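PDB 4R84: sialyltransferase 0160 from Photobacterium damselae, which transfers sialic acid from its CMP-activated donor to galactoside acceptors, in all likelihood forming alpha-2,6 linkages. Local coordinates for residues N36-V41 and T111-V116; C66-L71 and Q90-C95; T203-V208 and G279-W284. One frame throughout, in Å; residues are numbered along the deposited sequence. Where two conformers were deposited one is given.

Interaction 1 of 3, residues N36-V41 and T111-V116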
loop_
_atom_site.group_PDB
_atom_site.type_symbol
_atom_site.label_atom_id
_atom_site.label_comp_id
_atom_site.label_asym_id
_atom_site.label_seq_id
_atom_site.Cartn_x
_atom_site.Cartn_y
_atom_site.Cartn_z
ATOM N N ASN A 36 -18.660 8.703 25.203
ATOM C CA ASN A 36 -17.812 7.987 24.282
ATOM C C ASN A 36 -18.595 6.965 23.481
ATOM O O ASN A 36 -19.723 6.601 23.820
ATOM C CB ASN A 36 -16.657 7.304 25.010
ATOM C CG ASN A 36 -17.110 6.146 25.870
ATOM O OD1 ASN A 36 -18.216 6.145 26.399
ATOM N ND2 ASN A 36 -16.257 5.139 25.999
ATOM N N SER A 37 -17.970 6.513 22.411
ATOM C CA SER A 37 -18.581 5.514 21.548
ATOM C C SER A 37 -17.539 4.489 21.141
ATOM O O SER A 37 -16.347 4.783 21.087
ATOM C CB SER A 37 -19.200 6.169 20.317
ATOM O OG SER A 37 -18.211 6.836 19.558
ATOM N N ALA A 38 -17.991 3.269 20.881
ATOM C CA ALA A 38 -17.061 2.225 20.502
ATOM C C ALA A 38 -17.764 1.189 19.655
ATOM O O ALA A 38 -18.951 0.924 19.859
ATOM C CB ALA A 38 -16.457 1.580 21.744
ATOM N N ASP A 39 -17.029 0.601 18.709
ATOM C CA ASP A 39 -17.523 -0.574 17.989
ATOM C C ASP A 39 -17.158 -1.823 18.778
ATOM O O ASP A 39 -16.045 -1.930 19.288
ATOM C CB ASP A 39 -16.924 -0.663 16.576
ATOM C CG ASP A 39 -17.459 0.408 15.643
ATOM O OD1 ASP A 39 -18.434 1.101 16.019
ATOM O OD2 ASP A 39 -16.917 0.543 14.526
ATOM N N VAL A 40 -18.100 -2.752 18.905
ATOM C CA VAL A 40 -17.811 -4.030 19.542
ATOM C C VAL A 40 -18.110 -5.131 18.536
ATOM O O VAL A 40 -19.229 -5.242 18.015
ATOM C CB VAL A 40 -18.623 -4.235 20.851
ATOM C CG1 VAL A 40 -18.122 -5.467 21.623
ATOM C CG2 VAL A 40 -18.549 -2.987 21.748
ATOM N N VAL A 41 -17.098 -5.942 18.237
ATOM C CA VAL A 41 -17.270 -7.027 17.297
ATOM C C VAL A 41 -18.155 -8.092 17.920
ATOM O O VAL A 41 -18.023 -8.382 19.106
ATOM C CB VAL A 41 -15.912 -7.627 16.894
ATOM C CG1 VAL A 41 -16.110 -8.836 15.990
ATOM C CG2 VAL A 41 -15.093 -6.551 16.194
ATOM N N THR A 111 -22.283 6.012 27.138
ATOM C CA THR A 111 -21.496 5.189 26.249
ATOM C C THR A 111 -22.378 4.571 25.183
ATOM O O THR A 111 -23.381 3.945 25.489
ATOM C CB THR A 111 -20.764 4.081 27.014
ATOM O OG1 THR A 111 -19.830 4.670 27.930
ATOM C CG2 THR A 111 -20.028 3.163 26.037
ATOM N N THR A 112 -22.000 4.746 23.926
ATOM C CA THR A 112 -22.752 4.146 22.838
ATOM C C THR A 112 -21.927 3.053 22.201
ATOM O O THR A 112 -20.841 3.316 21.699
ATOM C CB THR A 112 -23.124 5.176 21.787
ATOM O OG1 THR A 112 -23.849 6.227 22.427
ATOM C CG2 THR A 112 -23.968 4.543 20.691
ATOM N N LEU A 113 -22.432 1.827 22.262
ATOM C CA LEU A 113 -21.745 0.691 21.680
ATOM C C LEU A 113 -22.454 0.267 20.406
ATOM O O LEU A 113 -23.663 0.029 20.418
ATOM C CB LEU A 113 -21.707 -0.484 22.665
ATOM C CG LEU A 113 -21.026 -0.152 23.993
ATOM C CD1 LEU A 113 -21.001 -1.380 24.939
ATOM C CD2 LEU A 113 -19.621 0.418 23.727
ATOM N N THR A 114 -21.711 0.144 19.312
ATOM C CA THR A 114 -22.291 -0.364 18.086
ATOM C C THR A 114 -21.733 -1.776 17.849
ATOM O O THR A 114 -20.521 -1.973 17.787
ATOM C CB THR A 114 -21.989 0.567 16.873
ATOM O OG1 THR A 114 -22.525 1.874 17.128
ATOM C CG2 THR A 114 -22.643 0.041 15.615
ATOM N N VAL A 115 -22.621 -2.756 17.772
ATOM C CA VAL A 115 -22.213 -4.132 17.486
ATOM C C VAL A 115 -22.005 -4.285 16.006
ATOM O O VAL A 115 -22.898 -3.972 15.213
ATOM C CB VAL A 115 -23.262 -5.140 17.992
ATOM C CG1 VAL A 115 -22.927 -6.563 17.534
ATOM C CG2 VAL A 115 -23.371 -5.055 19.509
ATOM N N VAL A 116 -20.806 -4.721 15.640
ATOM C CA VAL A 116 -20.417 -4.796 14.235
ATOM C C VAL A 116 -19.980 -6.193 13.861
ATOM O O VAL A 116 -19.570 -6.985 14.701
ATOM C CB VAL A 116 -19.277 -3.802 13.908
ATOM C CG1 VAL A 116 -19.763 -2.378 14.196
ATOM C CG2 VAL A 116 -18.034 -4.121 14.714
HETATM O O HOH W 1 -22.227 8.378 23.763
#
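The carboxylate of D39 carries V116 on one face: CG1 of V116 stands almost straight above D39 CG at 3.9 Å, the two side chains crossing at about a right angle. T114 lies alongside D39 and points the same way, with its CB 3.7 Å from D39 OD1. On the opposite face, with A38, V40, L113 and V115, the end of the N36 side chain comes close to T111.

Between the two faces runs a parallel ladder. N36, A38 and V40 turn their backbone groups toward the partner strand and bond T112, T114 and V116; A38 N meets T112 O at 3.0 Å, and V40 N meets T114 O at 2.8 Å. N36 O takes a second donor, a water that also bonds T112 OG1.

Polar S37, D39, T112 and T114 suit the more open face. On the other, the small A38 leaves room for L113, whose CD2 lies 3.9 Å from A38 CB and also touches V40 CG2. With V40 CG1 anti to the backbone N (chi1 -170°), CG2 stands anti to the carbonyl carbon, beside that N, and faces L113.

Such parallel pairing of an N-terminal with a C-terminal strand is known from immunoglobulin-like folds, consistent with a PKD-type domain. V40 and L113 face inward with Y46 of strand 45-48 and F83 of strand 81-84, while strand 92-101 pairs antiparallel with the other side of 111-116.

Interaction 2 of 3, residues C66-L71 and Q90-C95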
loop_
_atom_site.group_PDB
_atom_site.type_symbol
_atom_site.label_atom_id
_atom_site.label_comp_id
_atom_site.label_asym_id
_atom_site.label_seq_id
_atom_site.Cartn_x
_atom_site.Cartn_y
_atom_site.Cartn_z
ATOM N N CYS A 66 -31.115 3.068 24.504
ATOM C CA CYS A 66 -31.579 2.667 23.171
ATOM C C CYS A 66 -30.967 1.316 22.814
ATOM O O CYS A 66 -30.051 0.825 23.493
ATOM C CB CYS A 66 -31.270 3.698 22.084
ATOM S SG CYS A 66 -29.634 3.557 21.362
ATOM N N GLY A 67 -31.529 0.689 21.792
ATOM C CA GLY A 67 -31.118 -0.640 21.385
ATOM C C GLY A 67 -32.014 -1.682 22.034
ATOM O O GLY A 67 -32.667 -1.422 23.046
ATOM N N THR A 68 -32.025 -2.878 21.461
ATOM C CA THR A 68 -32.718 -4.022 22.051
ATOM C C THR A 68 -32.330 -4.230 23.517
ATOM O O THR A 68 -31.150 -4.203 23.860
ATOM C CB THR A 68 -32.418 -5.284 21.233
ATOM O OG1 THR A 68 -32.827 -5.059 19.880
ATOM C CG2 THR A 68 -33.160 -6.489 21.771
ATOM N N PRO A 69 -33.327 -4.396 24.404
ATOM C CA PRO A 69 -32.987 -4.561 25.819
ATOM C C PRO A 69 -31.983 -5.680 26.079
ATOM O O PRO A 69 -32.166 -6.801 25.608
ATOM C CB PRO A 69 -34.343 -4.888 26.468
ATOM C CG PRO A 69 -35.337 -4.216 25.573
ATOM C CD PRO A 69 -34.783 -4.352 24.180
ATOM N N ILE A 70 -30.915 -5.361 26.804
ATOM C CA ILE A 70 -29.834 -6.310 27.018
ATOM C C ILE A 70 -29.201 -6.144 28.402
ATOM O O ILE A 70 -28.463 -7.015 28.872
ATOM C CB ILE A 70 -28.743 -6.158 25.917
ATOM C CG1 ILE A 70 -27.865 -7.410 25.836
ATOM C CG2 ILE A 70 -27.912 -4.926 26.169
ATOM C CD1 ILE A 70 -26.886 -7.393 24.651
ATOM N N LEU A 71 -29.523 -5.042 29.072
ATOM C CA LEU A 71 -28.958 -4.781 30.386
ATOM C C LEU A 71 -29.577 -5.743 31.383
ATOM O O LEU A 71 -30.797 -5.804 31.487
ATOM C CB LEU A 71 -29.211 -3.331 30.815
ATOM C CG LEU A 71 -28.492 -2.871 32.088
ATOM C CD1 LEU A 71 -26.996 -2.974 31.920
ATOM C CD2 LEU A 71 -28.894 -1.453 32.475
ATOM N N GLN A 90 -27.758 -7.626 11.545
ATOM C CA GLN A 90 -27.185 -6.358 11.071
ATOM C C GLN A 90 -26.633 -5.600 12.265
ATOM O O GLN A 90 -26.961 -5.909 13.408
ATOM C CB GLN A 90 -28.212 -5.479 10.346
ATOM C CG GLN A 90 -29.352 -5.012 11.237
ATOM C CD GLN A 90 -30.400 -4.196 10.497
ATOM O OE1 GLN A 90 -30.278 -3.941 9.302
ATOM N NE2 GLN A 90 -31.422 -3.753 11.223
ATOM N N ASP A 91 -25.832 -4.576 11.993
ATOM C CA ASP A 91 -25.276 -3.741 13.043
ATOM C C ASP A 91 -26.365 -3.108 13.893
ATOM O O ASP A 91 -27.474 -2.884 13.427
ATOM C CB ASP A 91 -24.402 -2.625 12.454
ATOM C CG ASP A 91 -23.138 -3.150 11.784
ATOM O OD1 ASP A 91 -22.892 -4.376 11.801
ATOM O OD2 ASP A 91 -22.366 -2.312 11.256
ATOM N N GLU A 92 -26.075 -2.909 15.168
ATOM C CA GLU A 92 -27.058 -2.297 16.043
ATOM C C GLU A 92 -26.366 -1.507 17.132
ATOM O O GLU A 92 -25.357 -1.957 17.683
ATOM C CB GLU A 92 -27.970 -3.381 16.638
ATOM C CG GLU A 92 -29.065 -2.823 17.503
ATOM C CD GLU A 92 -30.012 -3.891 18.010
ATOM O OE1 GLU A 92 -30.909 -3.561 18.812
ATOM O OE2 GLU A 92 -29.868 -5.054 17.587
ATOM N N LYS A 93 -26.913 -0.346 17.479
ATOM C CA LYS A 93 -26.311 0.428 18.542
ATOM C C LYS A 93 -27.080 0.267 19.843
ATOM O O LYS A 93 -28.300 0.107 19.889
ATOM C CB LYS A 93 -26.161 1.908 18.142
ATOM C CG LYS A 93 -27.358 2.800 18.322
ATOM C CD LYS A 93 -27.007 4.228 17.858
ATOM C CE LYS A 93 -28.256 5.086 17.696
ATOM N NZ LYS A 93 -27.931 6.342 16.991
ATOM N N TYR A 94 -26.296 0.235 20.903
ATOM C CA TYR A 94 -26.767 0.041 22.267
ATOM C C TYR A 94 -26.231 1.202 23.069
ATOM O O TYR A 94 -25.026 1.445 23.055
ATOM C CB TYR A 94 -26.259 -1.286 22.820
ATOM C CG TYR A 94 -26.803 -2.502 22.127
ATOM C CD1 TYR A 94 -26.301 -2.918 20.910
ATOM C CD2 TYR A 94 -27.808 -3.262 22.714
ATOM C CE1 TYR A 94 -26.803 -4.014 20.275
ATOM C CE2 TYR A 94 -28.315 -4.372 22.085
ATOM C CZ TYR A 94 -27.805 -4.748 20.868
ATOM O OH TYR A 94 -28.301 -5.861 20.231
ATOM N N CYS A 95 -27.113 1.904 23.771
ATOM C CA CYS A 95 -26.754 3.121 24.487
ATOM C C CYS A 95 -26.889 2.893 26.002
ATOM O O CYS A 95 -27.920 2.392 26.458
ATOM C CB CYS A 95 -27.697 4.234 24.078
ATOM S SG CYS A 95 -28.008 4.223 22.296
HETATM O O HOH W 2 -31.340 -7.288 18.413
#
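C66 is bonded covalently to C95, SG to SG at 2.0 Å. The torsion about that bond is only 34°, far from the near-perpendicular value that disulfides prefer, so the link is flattened toward an eclipsed form and is probably strained. C66 O also accepts C95 N at 3.1 Å, with the donor well above the carbonyl plane (47° out of it), and takes a second bond from Q64 NE2.

G67 follows with a positive phi, a shape that glycine adopts easily; its CA passes 3.3 Å from K93 O, where a side chain would have no room. T68 then offers two donors to one oxygen. Its OG1 gives to E92 OE1 at 2.7 Å on the syn lone pair, and its N reaches E92 OE1 at 3.0 Å nearly along the C-O axis. The glutamate is long enough because its chain is fully extended, CG anti to the backbone N (chi1 -177°). A water donates both to T68 OG1 and to E92 OE2.

T68 O meets the edge of the Y94 ring, 3.3 Å from CE2. The I70 and Y94 side chains cross at about a right angle, and the I70 methyl CG2 is 3.8 Å from Y94 CD2, while Q64 holds the backbone N of I70.

Two donors on one carboxylate oxygen should favour the ionised form of E92, and the disulfide is consistent with folding in an oxidising compartment: covalent and polar bonds tie this surface loop to strand 92-101.

Interaction 3 of 3, residues T203-V208 and G279-W284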
loop_
_atom_site.group_PDB
_atom_site.type_symbol
_atom_site.label_atom_id
_atom_site.label_comp_id
_atom_site.label_asym_id
_atom_site.label_seq_id
_atom_site.Cartn_x
_atom_site.Cartn_y
_atom_site.Cartn_z
ATOM N N THR A 203 -4.861 -4.590 -2.866
ATOM C CA THR A 203 -4.048 -5.271 -3.862
ATOM C C THR A 203 -3.513 -4.286 -4.888
ATOM O O THR A 203 -3.624 -3.070 -4.724
ATOM C CB THR A 203 -4.833 -6.423 -4.538
ATOM O OG1 THR A 203 -3.929 -7.247 -5.287
ATOM C CG2 THR A 203 -5.944 -5.909 -5.453
ATOM N N ASN A 204 -2.880 -4.860 -5.905
ATOM C CA ASN A 204 -2.176 -4.177 -6.980
ATOM C C ASN A 204 -3.154 -3.759 -8.074
ATOM O O ASN A 204 -3.948 -4.570 -8.536
ATOM C CB ASN A 204 -1.101 -5.158 -7.489
ATOM C CG ASN A 204 -0.219 -4.601 -8.565
ATOM O OD1 ASN A 204 -0.688 -4.072 -9.561
ATOM N ND2 ASN A 204 1.089 -4.780 -8.396
ATOM N N THR A 205 -3.139 -2.482 -8.460
ATOM C CA THR A 205 -4.136 -1.996 -9.417
ATOM C C THR A 205 -4.074 -2.744 -10.758
ATOM O O THR A 205 -5.106 -3.154 -11.286
ATOM C CB THR A 205 -3.969 -0.493 -9.684
ATOM O OG1 THR A 205 -4.096 0.213 -8.451
ATOM C CG2 THR A 205 -5.029 -0.004 -10.659
ATOM N N ALA A 206 -2.873 -2.900 -11.303
ATOM C CA ALA A 206 -2.736 -3.521 -12.626
ATOM C C ALA A 206 -3.272 -4.954 -12.620
ATOM O O ALA A 206 -3.777 -5.445 -13.630
ATOM C CB ALA A 206 -1.263 -3.482 -13.101
ATOM N N HIS A 207 -3.215 -5.613 -11.467
ATOM C CA HIS A 207 -3.571 -7.024 -11.440
ATOM C C HIS A 207 -4.776 -7.329 -10.583
ATOM O O HIS A 207 -4.966 -8.467 -10.183
ATOM C CB HIS A 207 -2.370 -7.830 -10.975
ATOM C CG HIS A 207 -1.200 -7.689 -11.896
ATOM N ND1 HIS A 207 -0.198 -6.767 -11.686
ATOM C CD2 HIS A 207 -0.912 -8.299 -13.068
ATOM C CE1 HIS A 207 0.679 -6.843 -12.671
ATOM N NE2 HIS A 207 0.268 -7.765 -13.523
ATOM N N VAL A 208 -5.607 -6.320 -10.343
ATOM C CA VAL A 208 -6.793 -6.507 -9.520
ATOM C C VAL A 208 -7.712 -7.606 -10.067
ATOM O O VAL A 208 -8.269 -8.396 -9.292
ATOM C CB VAL A 208 -7.585 -5.178 -9.357
ATOM C CG1 VAL A 208 -7.964 -4.597 -10.712
ATOM C CG2 VAL A 208 -8.830 -5.396 -8.500
ATOM N N GLY A 279 -11.399 -2.043 -18.619
ATOM C CA GLY A 279 -12.692 -2.370 -18.054
ATOM C C GLY A 279 -12.637 -3.320 -16.880
ATOM O O GLY A 279 -13.595 -3.397 -16.104
ATOM N N ASN A 280 -11.539 -4.051 -16.721
ATOM C CA ASN A 280 -11.461 -4.928 -15.550
ATOM C C ASN A 280 -10.607 -4.304 -14.468
ATOM O O ASN A 280 -10.346 -4.928 -13.443
ATOM C CB ASN A 280 -10.941 -6.329 -15.929
ATOM C CG ASN A 280 -9.481 -6.348 -16.364
ATOM O OD1 ASN A 280 -8.646 -5.585 -15.883
ATOM N ND2 ASN A 280 -9.161 -7.272 -17.256
ATOM N N ARG A 281 -10.177 -3.066 -14.709
ATOM C CA ARG A 281 -9.236 -2.390 -13.823
ATOM C C ARG A 281 -9.869 -1.175 -13.139
ATOM O O ARG A 281 -9.736 -0.994 -11.930
ATOM C CB ARG A 281 -7.992 -1.952 -14.626
ATOM C CG ARG A 281 -6.905 -1.272 -13.799
ATOM C CD ARG A 281 -5.656 -0.937 -14.635
ATOM N NE ARG A 281 -5.059 -2.126 -15.244
ATOM C CZ ARG A 281 -3.850 -2.159 -15.807
ATOM N NH1 ARG A 281 -3.086 -1.070 -15.849
ATOM N NH2 ARG A 281 -3.394 -3.290 -16.327
ATOM N N TYR A 282 -10.550 -0.343 -13.920
ATOM C CA TYR A 282 -11.020 0.939 -13.410
ATOM C C TYR A 282 -12.540 1.027 -13.315
ATOM O O TYR A 282 -13.112 2.115 -13.373
ATOM C CB TYR A 282 -10.481 2.090 -14.270
ATOM C CG TYR A 282 -9.000 2.314 -14.085
ATOM C CD1 TYR A 282 -8.482 2.684 -12.850
ATOM C CD2 TYR A 282 -8.123 2.164 -15.148
ATOM C CE1 TYR A 282 -7.125 2.887 -12.677
ATOM C CE2 TYR A 282 -6.761 2.365 -14.989
ATOM C CZ TYR A 282 -6.267 2.730 -13.764
ATOM O OH TYR A 282 -4.917 2.927 -13.612
ATOM N N ASN A 283 -13.191 -0.119 -13.151
ATOM C CA ASN A 283 -14.636 -0.155 -12.904
ATOM C C ASN A 283 -15.016 -0.645 -11.509
ATOM O O ASN A 283 -16.201 -0.807 -11.211
ATOM C CB ASN A 283 -15.330 -1.045 -13.926
ATOM C CG ASN A 283 -15.731 -0.298 -15.168
ATOM O OD1 ASN A 283 -15.976 0.912 -15.131
ATOM N ND2 ASN A 283 -15.801 -1.013 -16.284
ATOM N N TRP A 284 -14.030 -0.918 -10.665
ATOM C CA TRP A 284 -14.339 -1.501 -9.359
ATOM C C TRP A 284 -15.119 -0.533 -8.478
ATOM O O TRP A 284 -15.952 -0.966 -7.679
ATOM C CB TRP A 284 -13.065 -1.969 -8.668
ATOM C CG TRP A 284 -12.536 -3.202 -9.357
ATOM C CD1 TRP A 284 -11.684 -3.248 -10.423
ATOM C CD2 TRP A 284 -12.856 -4.558 -9.041
ATOM N NE1 TRP A 284 -11.457 -4.554 -10.788
ATOM C CE2 TRP A 284 -12.176 -5.379 -9.954
ATOM C CE3 TRP A 284 -13.673 -5.164 -8.072
ATOM C CZ2 TRP A 284 -12.262 -6.774 -9.923
ATOM C CZ3 TRP A 284 -13.762 -6.547 -8.040
ATOM C CH2 TRP A 284 -13.058 -7.337 -8.960
HETATM O O HOH W 3 -6.615 -6.295 -13.638
HETATM O O HOH W 4 -3.791 -6.240 -16.345
#
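The carbonyl oxygen of A206 receives two waters, and both lead to the facing loop: one, 2.8 Å from A206 O, accepts from R281 NH2, and the other, at 3.0 Å, also donates to N280 OD1. The setting is the end of a parallel strand in a Rossmann-type domain of this GT-B enzyme. Strand 197-204 gives way to a type I turn, T205 to V208, with H207 at the N-cap position of the short helix 208-211. The A206 side chain is about 11 Å from the bound donor analogue, so A206 does not itself touch it.

R281 suits its place by combining an apolar stem with a flat charged end. The stem leaves with CG anti to the backbone N (chi1 -178°) and bends at chi3, which lays the guanidinium flat against the turn: A206 CA sits 3.6 Å above its plane, over the centre, while the bridging water lies at its edge, in plane. On the way CG brushes T205 CG2 and rests over a face of the Y282 ring. A206 is small enough for this close approach, and its N is bonded by E239 OE2 of helix 237-246.

Deeper in, V208 and W284 slide past each other in opposite directions. A CH-pi contact puts V208 CG2 over the five-membered ring, 3.8 Å from its centroid; L232 packs on V208, L263 and L267 of helix 252-267 on W284. The indole is held by its own loop, W284 NE1 donating to N280 O at 2.9 Å, and V208 CG1 packs 3.6 Å from that same N280 O.

How the interactions relate
Interactions 1 and 2 adjoin within the PKD-like domain: strand 92-101 lies beside 106-125, and Y94 N and E92 O reach L113 O and V115 N. Interaction 1 is partly buried and rests on a regular backbone ladder; interaction 2, at the surface, fixes an irregular loop by a disulfide and a carboxylate oxygen that takes two donors. Interaction 3, nearer the centre of the chain, is also partly buried, but with no exposed residue among those that touch. It joins a strand end to a loop with no clear direct hydrogen bond, relying on waters, a guanidinium face and an indole. The long strand 106-125, which continues to pair with 197-204, connects the two regions.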